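Long-range contacts in carbohydrate deacetylase Agd3 (Neosartorya fumigata, PDB 6NWZ), which probably removes N-acetyl groups from the exopolysaccharide galactosaminogalactan, a modification required for biofilm formation by this fungus: residues G124-G128 with I203-D207; T252-F258 with F299-N305; H534-L538 with F581-W587. All blocks are in the same frame, centred on the assembly; numbering follows the deposited sequence.

Interaction 1: G124-G128 with I203-D207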
loop_
_atom_site.group_PDB
_atom_site.type_symbol
_atom_site.label_atom_id
_atom_site.label_comp_id
_atom_site.label_asym_id
_atom_site.label_seq_id
_atom_site.Cartn_x
_atom_site.Cartn_y
_atom_site.Cartn_z
ATOM N N GLY A 124 4.566 -22.319 -26.102
ATOM C CA GLY A 124 4.414 -22.823 -27.442
ATOM C C GLY A 124 5.331 -22.103 -28.404
ATOM O O GLY A 124 6.135 -21.252 -28.006
ATOM N N PRO A 125 5.227 -22.428 -29.694
ATOM C CA PRO A 125 6.114 -21.794 -30.684
ATOM C C PRO A 125 5.965 -20.284 -30.754
ATOM O O PRO A 125 6.944 -19.590 -31.049
ATOM C CB PRO A 125 5.698 -22.463 -32.002
ATOM C CG PRO A 125 5.035 -23.735 -31.596
ATOM C CD PRO A 125 4.334 -23.421 -30.312
ATOM N N LYS A 126 4.768 -19.754 -30.484
ATOM C CA LYS A 126 4.566 -18.308 -30.489
ATOM C C LYS A 126 5.367 -17.608 -29.401
ATOM O O LYS A 126 5.521 -16.382 -29.449
ATOM C CB LYS A 126 3.080 -17.987 -30.324
ATOM C CG LYS A 126 2.199 -18.529 -31.433
ATOM C CD LYS A 126 0.780 -18.749 -30.941
ATOM C CE LYS A 126 0.770 -19.623 -29.693
ATOM N NZ LYS A 126 1.566 -20.877 -29.859
ATOM N N PHE A 127 5.874 -18.352 -28.418
ATOM C CA PHE A 127 6.677 -17.783 -27.345
ATOM C C PHE A 127 8.090 -18.351 -27.337
ATOM O O PHE A 127 8.801 -18.228 -26.334
ATOM C CB PHE A 127 5.996 -18.008 -25.996
ATOM C CG PHE A 127 4.566 -17.554 -25.963
ATOM C CD1 PHE A 127 4.249 -16.211 -26.100
ATOM C CD2 PHE A 127 3.539 -18.468 -25.813
ATOM C CE1 PHE A 127 2.934 -15.790 -26.074
ATOM C CE2 PHE A 127 2.226 -18.055 -25.787
ATOM C CZ PHE A 127 1.920 -16.715 -25.918
ATOM N N GLY A 128 8.501 -18.978 -28.437
ATOM C CA GLY A 128 9.869 -19.444 -28.585
ATOM C C GLY A 128 10.275 -20.518 -27.604
ATOM O O GLY A 128 11.464 -20.637 -27.284
ATOM N N ILE A 203 11.743 -13.404 -22.920
ATOM C CA ILE A 203 11.588 -12.228 -23.767
ATOM C C ILE A 203 11.896 -12.647 -25.196
ATOM O O ILE A 203 12.949 -13.236 -25.463
ATOM C CB ILE A 203 12.506 -11.071 -23.336
ATOM C CG1 ILE A 203 12.072 -10.492 -21.992
ATOM C CG2 ILE A 203 12.494 -9.978 -24.379
ATOM C CD1 ILE A 203 12.885 -9.278 -21.589
ATOM N N ASN A 204 10.977 -12.352 -26.108
ATOM C CA ASN A 204 11.109 -12.742 -27.503
ATOM C C ASN A 204 11.501 -11.540 -28.347
ATOM O O ASN A 204 11.062 -10.414 -28.094
ATOM C CB ASN A 204 9.802 -13.332 -28.036
ATOM C CG ASN A 204 9.327 -14.519 -27.232
ATOM O OD1 ASN A 204 8.239 -14.497 -26.661
ATOM N ND2 ASN A 204 10.138 -15.571 -27.189
ATOM N N ASN A 205 12.329 -11.788 -29.355
ATOM C CA ASN A 205 12.624 -10.806 -30.393
ATOM C C ASN A 205 12.423 -11.523 -31.721
ATOM O O ASN A 205 13.312 -12.237 -32.190
ATOM C CB ASN A 205 14.032 -10.246 -30.255
ATOM C CG ASN A 205 14.290 -9.092 -31.200
ATOM O OD1 ASN A 205 13.978 -9.163 -32.389
ATOM N ND2 ASN A 205 14.856 -8.015 -30.673
ATOM N N PHE A 206 11.246 -11.340 -32.318
ATOM C CA PHE A 206 10.889 -12.011 -33.566
ATOM C C PHE A 206 11.039 -11.015 -34.711
ATOM O O PHE A 206 10.073 -10.416 -35.186
ATOM C CB PHE A 206 9.477 -12.574 -33.481
ATOM C CG PHE A 206 9.329 -13.696 -32.497
ATOM C CD1 PHE A 206 10.269 -14.714 -32.439
ATOM C CD2 PHE A 206 8.248 -13.734 -31.629
ATOM C CE1 PHE A 206 10.131 -15.750 -31.534
ATOM C CE2 PHE A 206 8.102 -14.768 -30.723
ATOM C CZ PHE A 206 9.043 -15.776 -30.673
ATOM N N ASP A 207 12.285 -10.848 -35.155
ATOM C CA ASP A 207 12.634 -9.936 -36.245
ATOM C C ASP A 207 12.088 -8.530 -35.995
ATOM O O ASP A 207 11.435 -7.927 -36.849
ATOM C CB ASP A 207 12.152 -10.478 -37.590
ATOM C CG ASP A 207 12.765 -11.820 -37.928
ATOM O OD1 ASP A 207 13.893 -11.841 -38.464
ATOM O OD2 ASP A 207 12.124 -12.854 -37.646
#
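The turn 124-128, with a 3-10 segment at Pro-125 and Lys-126, is held against the end of strand 198-206 by Asn-204 and Phe-206, within the part of the chain assigned to the CBM87 family. The one hydrogen bond that crosses runs from Asn-204 ND2 to Phe-127 O, 3.1 Å, with an N-H...O angle of 156°. It comes down almost vertically onto the carbonyl, 83° out of its plane, so no lone pair is addressed directly. The amide has other partners too: ND2 also reaches Thr-182, and OD1 takes a bond from Gln-211, whose NE2 also serves Lys-126 O. Turned back beside its own backbone N (chi1 -67°), the Phe-206 ring leans with one face over Asn-204 CB and sets its edge to the turn. Its CE2 lies 3.3 Å from Lys-126 O, and CZ is 3.9 Å from Gly-128 N. That nitrogen bonds to Pro-125 O, as Phe-127 N does to Gly-124 O, two bonds that close the turn. The Phe-127 ring packs on Gln-211 and Ala-213 of strand 209-214. A sugar of an attached glycan touches Asp-207. The whole is a side-chain amide fastening a connecting turn to the end of a beta-strand in a carbohydrate-binding-module fold.

Interaction 2: T252-F258 with F299-N305. With ZN (zinc ion), chain L; ZN (zinc ion), chain M.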
loop_
_atom_site.group_PDB
_atom_site.type_symbol
_atom_site.label_atom_id
_atom_site.label_comp_id
_atom_site.label_asym_id
_atom_site.label_seq_id
_atom_site.Cartn_x
_atom_site.Cartn_y
_atom_site.Cartn_z
ATOM N N THR A 252 3.229 2.979 10.339
ATOM C CA THR A 252 2.832 2.078 11.418
ATOM C C THR A 252 2.344 2.915 12.594
ATOM O O THR A 252 3.147 3.556 13.283
ATOM C CB THR A 252 3.992 1.171 11.828
ATOM O OG1 THR A 252 5.074 1.963 12.331
ATOM C CG2 THR A 252 4.486 0.379 10.631
ATOM N N GLN A 253 1.034 2.902 12.830
ATOM C CA GLN A 253 0.411 3.742 13.845
ATOM C C GLN A 253 0.186 2.961 15.131
ATOM O O GLN A 253 -0.255 1.808 15.100
ATOM C CB GLN A 253 -0.917 4.299 13.340
ATOM C CG GLN A 253 -0.760 5.308 12.232
ATOM C CD GLN A 253 -2.087 5.847 11.768
ATOM O OE1 GLN A 253 -3.092 5.138 11.773
ATOM N NE2 GLN A 253 -2.103 7.113 11.375
ATOM N N ILE A 254 0.481 3.601 16.263
ATOM C CA ILE A 254 0.371 2.987 17.583
ATOM C C ILE A 254 -0.771 3.682 18.314
ATOM O O ILE A 254 -0.619 4.815 18.789
ATOM C CB ILE A 254 1.675 3.090 18.379
ATOM C CG1 ILE A 254 2.860 2.598 17.545
ATOM C CG2 ILE A 254 1.559 2.301 19.675
ATOM C CD1 ILE A 254 2.729 1.174 17.081
ATOM N N ASP A 255 -1.909 3.001 18.426
ATOM C CA ASP A 255 -3.068 3.562 19.100
ATOM C C ASP A 255 -2.951 3.389 20.613
ATOM O O ASP A 255 -2.144 2.599 21.115
ATOM C CB ASP A 255 -4.357 2.897 18.610
ATOM C CG ASP A 255 -4.627 3.129 17.129
ATOM O OD1 ASP A 255 -3.862 3.866 16.468
ATOM O OD2 ASP A 255 -5.621 2.567 16.625
ATOM N N ASP A 256 -3.764 4.160 21.339
ATOM C CA ASP A 256 -4.003 3.968 22.768
ATOM C C ASP A 256 -2.813 4.372 23.633
ATOM O O ASP A 256 -2.671 3.883 24.756
ATOM C CB ASP A 256 -4.396 2.520 23.080
ATOM C CG ASP A 256 -5.677 2.100 22.393
ATOM O OD1 ASP A 256 -6.239 2.903 21.619
ATOM O OD2 ASP A 256 -6.126 0.961 22.637
ATOM N N MET A 257 -1.954 5.266 23.146
ATOM C CA MET A 257 -0.834 5.719 23.963
ATOM C C MET A 257 -1.335 6.506 25.169
ATOM O O MET A 257 -2.226 7.353 25.055
ATOM C CB MET A 257 0.131 6.574 23.147
ATOM C CG MET A 257 1.380 7.009 23.915
ATOM S SD MET A 257 2.425 5.648 24.504
ATOM C CE MET A 257 2.820 4.833 22.961
ATOM N N PHE A 258 -0.743 6.210 26.328
ATOM C CA PHE A 258 -1.046 6.695 27.671
ATOM C C PHE A 258 -2.210 5.935 28.302
ATOM O O PHE A 258 -2.490 6.149 29.479
ATOM C CB PHE A 258 -1.338 8.208 27.736
ATOM C CG PHE A 258 -0.130 9.071 27.502
ATOM C CD1 PHE A 258 0.671 9.466 28.561
ATOM C CD2 PHE A 258 0.205 9.485 26.224
ATOM C CE1 PHE A 258 1.783 10.258 28.349
ATOM C CE2 PHE A 258 1.315 10.277 26.006
ATOM C CZ PHE A 258 2.104 10.665 27.066
ATOM N N PHE A 299 9.756 6.064 10.523
ATOM C CA PHE A 299 9.521 6.451 11.906
ATOM C C PHE A 299 8.172 5.901 12.350
ATOM O O PHE A 299 7.348 5.476 11.534
ATOM C CB PHE A 299 9.599 7.974 12.106
ATOM C CG PHE A 299 8.538 8.760 11.374
ATOM C CD1 PHE A 299 7.268 8.917 11.911
ATOM C CD2 PHE A 299 8.826 9.379 10.167
ATOM C CE1 PHE A 299 6.301 9.653 11.244
ATOM C CE2 PHE A 299 7.866 10.117 9.498
ATOM C CZ PHE A 299 6.600 10.254 10.038
ATOM N N VAL A 300 7.954 5.922 13.662
ATOM C CA VAL A 300 6.759 5.355 14.278
ATOM C C VAL A 300 5.828 6.488 14.686
ATOM O O VAL A 300 6.240 7.415 15.396
ATOM C CB VAL A 300 7.126 4.483 15.491
ATOM C CG1 VAL A 300 5.881 3.854 16.080
ATOM C CG2 VAL A 300 8.141 3.422 15.088
ATOM N N GLU A 301 4.573 6.407 14.247
ATOM C CA GLU A 301 3.561 7.416 14.530
ATOM C C GLU A 301 2.639 6.936 15.642
ATOM O O GLU A 301 2.179 5.790 15.631
ATOM C CB GLU A 301 2.740 7.735 13.279
ATOM C CG GLU A 301 1.955 9.035 13.354
ATOM C CD GLU A 301 1.290 9.386 12.036
ATOM O OE1 GLU A 301 0.857 8.454 11.325
ATOM O OE2 GLU A 301 1.207 10.591 11.708
ATOM N N VAL A 302 2.354 7.831 16.586
ATOM C CA VAL A 302 1.690 7.484 17.837
ATOM C C VAL A 302 0.388 8.271 17.958
ATOM O O VAL A 302 0.357 9.479 17.687
ATOM C CB VAL A 302 2.607 7.760 19.043
ATOM C CG1 VAL A 302 1.876 7.456 20.332
ATOM C CG2 VAL A 302 3.865 6.922 18.934
ATOM N N GLY A 303 -0.679 7.585 18.361
ATOM C CA GLY A 303 -1.947 8.219 18.639
ATOM C C GLY A 303 -2.194 8.263 20.134
ATOM O O GLY A 303 -2.236 7.222 20.795
ATOM N N HIS A 304 -2.354 9.477 20.663
ATOM C CA HIS A 304 -2.383 9.716 22.099
ATOM C C HIS A 304 -3.808 9.857 22.619
ATOM O O HIS A 304 -4.698 10.358 21.932
ATOM C CB HIS A 304 -1.603 10.985 22.454
ATOM C CG HIS A 304 -0.168 10.956 22.035
ATOM N ND1 HIS A 304 0.791 10.249 22.726
ATOM C CD2 HIS A 304 0.474 11.555 21.004
ATOM C CE1 HIS A 304 1.962 10.410 22.137
ATOM N NE2 HIS A 304 1.798 11.198 21.090
ATOM N N ASN A 305 -4.008 9.428 23.866
ATOM C CA ASN A 305 -5.232 9.692 24.618
ATOM C C ASN A 305 -4.841 10.491 25.854
ATOM O O ASN A 305 -4.320 9.929 26.822
ATOM C CB ASN A 305 -5.936 8.398 24.997
ATOM C CG ASN A 305 -6.348 7.593 23.793
ATOM O OD1 ASN A 305 -5.620 6.709 23.344
ATOM N ND2 ASN A 305 -7.525 7.890 23.260
HETATM ZN ZN ZN L . -7.869 2.960 20.487
HETATM ZN ZN ZN M . -7.305 1.059 17.554
#
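Gln-253 and Glu-301 lie alongside each other on neighbouring strands and point the same way. Start at Gln-253 CB, which sits 4.1 Å from Glu-301 O; one bond further, CG comes to 3.7 Å from Glu-301 OE1, and CD is 4.0 Å from the same oxygen. The chain is extended beyond CG (chi2 -179°), and this carries NE2 onto Glu-301 OE1 at 3.2 Å. The bond is nearly straight, 168° at the hydrogen; it leaves in the amide plane but meets the carboxylate from above its plane. NE2 also bonds His-594 ND1, OE1 of Gln-253 takes Arg-491, and Glu-301 OE2 binds the backbone of His-594, so both polar ends are gripped. The two strands run parallel, joined by Ile-254 N to Glu-301 O and Gly-303 N to Ile-254 O, until a beta bulge shifts the register by one, setting Asp-255 and Asp-256 against Gly-303. Both aspartates turn away from the partner strand: Asp-256 OD1 binds one zinc at 2.0 Å with His-388 and His-392, an Asp-His-His set resembling that of CE4-type deacetylases, while Asp-255 OD2 and His-546 hold another. Pairing resumes at Met-257, whose CB packs 3.4 Å from Val-302 CG1 and whose CG lies 3.5 Å from ND1 of His-304, a ring that bonds His-385 through NE2. Phe-258 turns its ring edge to that same ND1, the ring planes 51° apart.

Interaction 3: H534-L538 with F581-W587. With ZN (zinc ion), chain I.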
loop_
_atom_site.group_PDB
_atom_site.type_symbol
_atom_site.label_atom_id
_atom_site.label_comp_id
_atom_site.label_asym_id
_atom_site.label_seq_id
_atom_site.Cartn_x
_atom_site.Cartn_y
_atom_site.Cartn_z
ATOM N N HIS A 534 0.302 -6.164 -0.127
ATOM C CA HIS A 534 -0.103 -4.764 -0.034
ATOM C C HIS A 534 0.991 -3.839 -0.550
ATOM O O HIS A 534 0.738 -2.967 -1.390
ATOM C CB HIS A 534 -0.450 -4.414 1.414
ATOM C CG HIS A 534 -1.558 -5.239 1.988
ATOM N ND1 HIS A 534 -2.615 -5.697 1.231
ATOM C CD2 HIS A 534 -1.775 -5.688 3.246
ATOM C CE1 HIS A 534 -3.436 -6.390 1.998
ATOM N NE2 HIS A 534 -2.949 -6.400 3.225
ATOM N N LEU A 535 2.221 -4.020 -0.054
ATOM C CA LEU A 535 3.302 -3.095 -0.374
ATOM C C LEU A 535 3.732 -3.222 -1.830
ATOM O O LEU A 535 3.947 -2.210 -2.510
ATOM C CB LEU A 535 4.487 -3.332 0.564
ATOM C CG LEU A 535 4.238 -3.042 2.047
ATOM C CD1 LEU A 535 5.534 -3.095 2.847
ATOM C CD2 LEU A 535 3.551 -1.698 2.222
ATOM N N LEU A 536 3.872 -4.450 -2.329
ATOM C CA LEU A 536 4.206 -4.632 -3.737
ATOM C C LEU A 536 3.040 -4.282 -4.659
ATOM O O LEU A 536 3.249 -4.134 -5.868
ATOM C CB LEU A 536 4.679 -6.069 -3.979
ATOM C CG LEU A 536 5.975 -6.424 -3.240
ATOM C CD1 LEU A 536 6.408 -7.857 -3.495
ATOM C CD2 LEU A 536 7.070 -5.460 -3.646
ATOM N N GLY A 537 1.832 -4.142 -4.123
ATOM C CA GLY A 537 0.709 -3.603 -4.857
ATOM C C GLY A 537 0.600 -2.097 -4.789
ATOM O O GLY A 537 -0.384 -1.532 -5.279
ATOM N N LEU A 538 1.587 -1.434 -4.180
ATOM C CA LEU A 538 1.649 0.026 -4.078
ATOM C C LEU A 538 0.467 0.597 -3.297
ATOM O O LEU A 538 0.068 1.746 -3.502
ATOM C CB LEU A 538 1.752 0.681 -5.460
ATOM C CG LEU A 538 2.916 0.212 -6.336
ATOM C CD1 LEU A 538 3.080 1.120 -7.551
ATOM C CD2 LEU A 538 4.207 0.126 -5.533
ATOM N N PHE A 581 10.849 -7.215 2.344
ATOM C CA PHE A 581 10.781 -6.194 1.305
ATOM C C PHE A 581 12.160 -5.921 0.716
ATOM O O PHE A 581 12.319 -5.838 -0.509
ATOM C CB PHE A 581 10.168 -4.920 1.890
ATOM C CG PHE A 581 10.031 -3.790 0.911
ATOM C CD1 PHE A 581 8.892 -3.665 0.132
ATOM C CD2 PHE A 581 11.027 -2.830 0.796
ATOM C CE1 PHE A 581 8.757 -2.614 -0.763
ATOM C CE2 PHE A 581 10.901 -1.780 -0.097
ATOM C CZ PHE A 581 9.761 -1.673 -0.875
ATOM N N VAL A 582 13.176 -5.804 1.574
ATOM C CA VAL A 582 14.524 -5.518 1.096
ATOM C C VAL A 582 15.112 -6.724 0.368
ATOM O O VAL A 582 15.942 -6.571 -0.536
ATOM C CB VAL A 582 15.407 -5.053 2.272
ATOM C CG1 VAL A 582 16.863 -5.036 1.878
ATOM C CG2 VAL A 582 14.980 -3.662 2.727
ATOM N N ARG A 583 14.671 -7.937 0.714
ATOM C CA ARG A 583 15.154 -9.123 0.015
ATOM C C ARG A 583 14.662 -9.179 -1.429
ATOM O O ARG A 583 15.343 -9.748 -2.291
ATOM C CB ARG A 583 14.721 -10.380 0.761
ATOM C CG ARG A 583 15.206 -11.653 0.116
ATOM C CD ARG A 583 14.681 -12.865 0.849
ATOM N NE ARG A 583 13.291 -13.168 0.521
ATOM C CZ ARG A 583 12.921 -13.949 -0.490
ATOM N NH1 ARG A 583 13.838 -14.496 -1.280
ATOM N NH2 ARG A 583 11.636 -14.184 -0.712
ATOM N N LEU A 584 13.496 -8.596 -1.713
ATOM C CA LEU A 584 12.875 -8.667 -3.032
ATOM C C LEU A 584 13.211 -7.484 -3.934
ATOM O O LEU A 584 13.465 -7.682 -5.126
ATOM C CB LEU A 584 11.354 -8.774 -2.888
ATOM C CG LEU A 584 10.840 -9.973 -2.089
ATOM C CD1 LEU A 584 9.337 -9.893 -1.936
ATOM C CD2 LEU A 584 11.246 -11.284 -2.748
ATOM N N VAL A 585 13.207 -6.255 -3.407
ATOM C CA VAL A 585 13.403 -5.049 -4.200
ATOM C C VAL A 585 14.441 -4.163 -3.517
ATOM O O VAL A 585 14.790 -4.359 -2.351
ATOM C CB VAL A 585 12.092 -4.267 -4.400
ATOM C CG1 VAL A 585 11.038 -5.143 -5.060
ATOM C CG2 VAL A 585 11.588 -3.759 -3.070
ATOM N N ASP A 586 14.932 -3.170 -4.261
ATOM C CA ASP A 586 15.833 -2.169 -3.703
ATOM C C ASP A 586 15.155 -0.813 -3.529
ATOM O O ASP A 586 15.836 0.200 -3.336
ATOM C CB ASP A 586 17.093 -2.023 -4.558
ATOM C CG ASP A 586 16.794 -1.584 -5.977
ATOM O OD1 ASP A 586 16.514 -0.384 -6.190
ATOM O OD2 ASP A 586 16.833 -2.444 -6.879
ATOM N N TRP A 587 13.827 -0.771 -3.586
ATOM C CA TRP A 587 13.111 0.485 -3.470
ATOM C C TRP A 587 13.260 1.066 -2.066
ATOM O O TRP A 587 13.497 0.337 -1.098
ATOM C CB TRP A 587 11.630 0.288 -3.778
ATOM C CG TRP A 587 11.342 -0.449 -5.049
ATOM C CD1 TRP A 587 12.178 -0.618 -6.117
ATOM C CD2 TRP A 587 10.125 -1.122 -5.381
ATOM N NE1 TRP A 587 11.552 -1.356 -7.093
ATOM C CE2 TRP A 587 10.289 -1.678 -6.663
ATOM C CE3 TRP A 587 8.910 -1.310 -4.715
ATOM C CZ2 TRP A 587 9.286 -2.408 -7.292
ATOM C CZ3 TRP A 587 7.916 -2.034 -5.341
ATOM C CH2 TRP A 587 8.109 -2.573 -6.616
HETATM ZN ZN ZN I . -3.505 -7.363 5.341
#
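Leu-535 and Phe-581 mark where the ends of helices 520-536 and 569-584 come nearest, their CA atoms 8.3 Å apart, and no hydrogen bond joins the two segments. The first helix stops in a Schellman motif with Leu-538 as its C-prime residue; its positive phi turns the chain, and its N bonds Leu-535 O. The second ends at Leu-584, Val-585 being the first residue to leave it, and Phe-581 O there accepts from both Leu-584 N and Val-585 N. Leu-536 has the largest share of the contact. With CD1 anti to CA (chi2 180°), its two methyls part: CD1 touches Leu-584 CD1 at 3.9 Å, the two side chains crossing at about a right angle, while CD2 comes equally close to Trp-587 CZ3. The same CD2 also reaches Val-585 CG1 at 4.2 Å and Phe-581 CE1 at 4.4 Å. Leu-535 CD1 touches the latter ring at CD1, and Leu-538 CD2 reaches the same Trp-587 CZ3. Val-585 packs on both aromatic rings, CB over the centre of Trp-587 and CG2 near the rim of one Phe-581 face. Trp-587 NE1 bonds Ala-156 O, and Arg-246 makes a cation-pi contact with the indole. One residue back from Leu-535, His-534 binds a zinc ion with Asp-530. This is an apolar junction of two helix C-terminal ends, the first capped by a Schellman turn.

How the interactions relate
Interactions 2 and 3 are wholly buried and both belong to the deacetylase domain, their nearest atoms about 9 Å apart; interaction 1 is partly exposed, near an attached glycan, and about 35 Å from interaction 2 at the nearest atoms. Helix 569-584 ties the buried pair together: its Phe-570 packs on Thr-252 and Ile-254, and its far end enters interaction 3. Strand 542-546 also touches both. The chemistry changes with place: backbone pairing, a polar side-chain pair and, further along, two zinc-binding aspartates in interaction 2, purely apolar contact in interaction 3, and a lone side-chain-to-backbone bond with a ring edge in interaction 1. Zinc at interaction 3 lies off its contact surface.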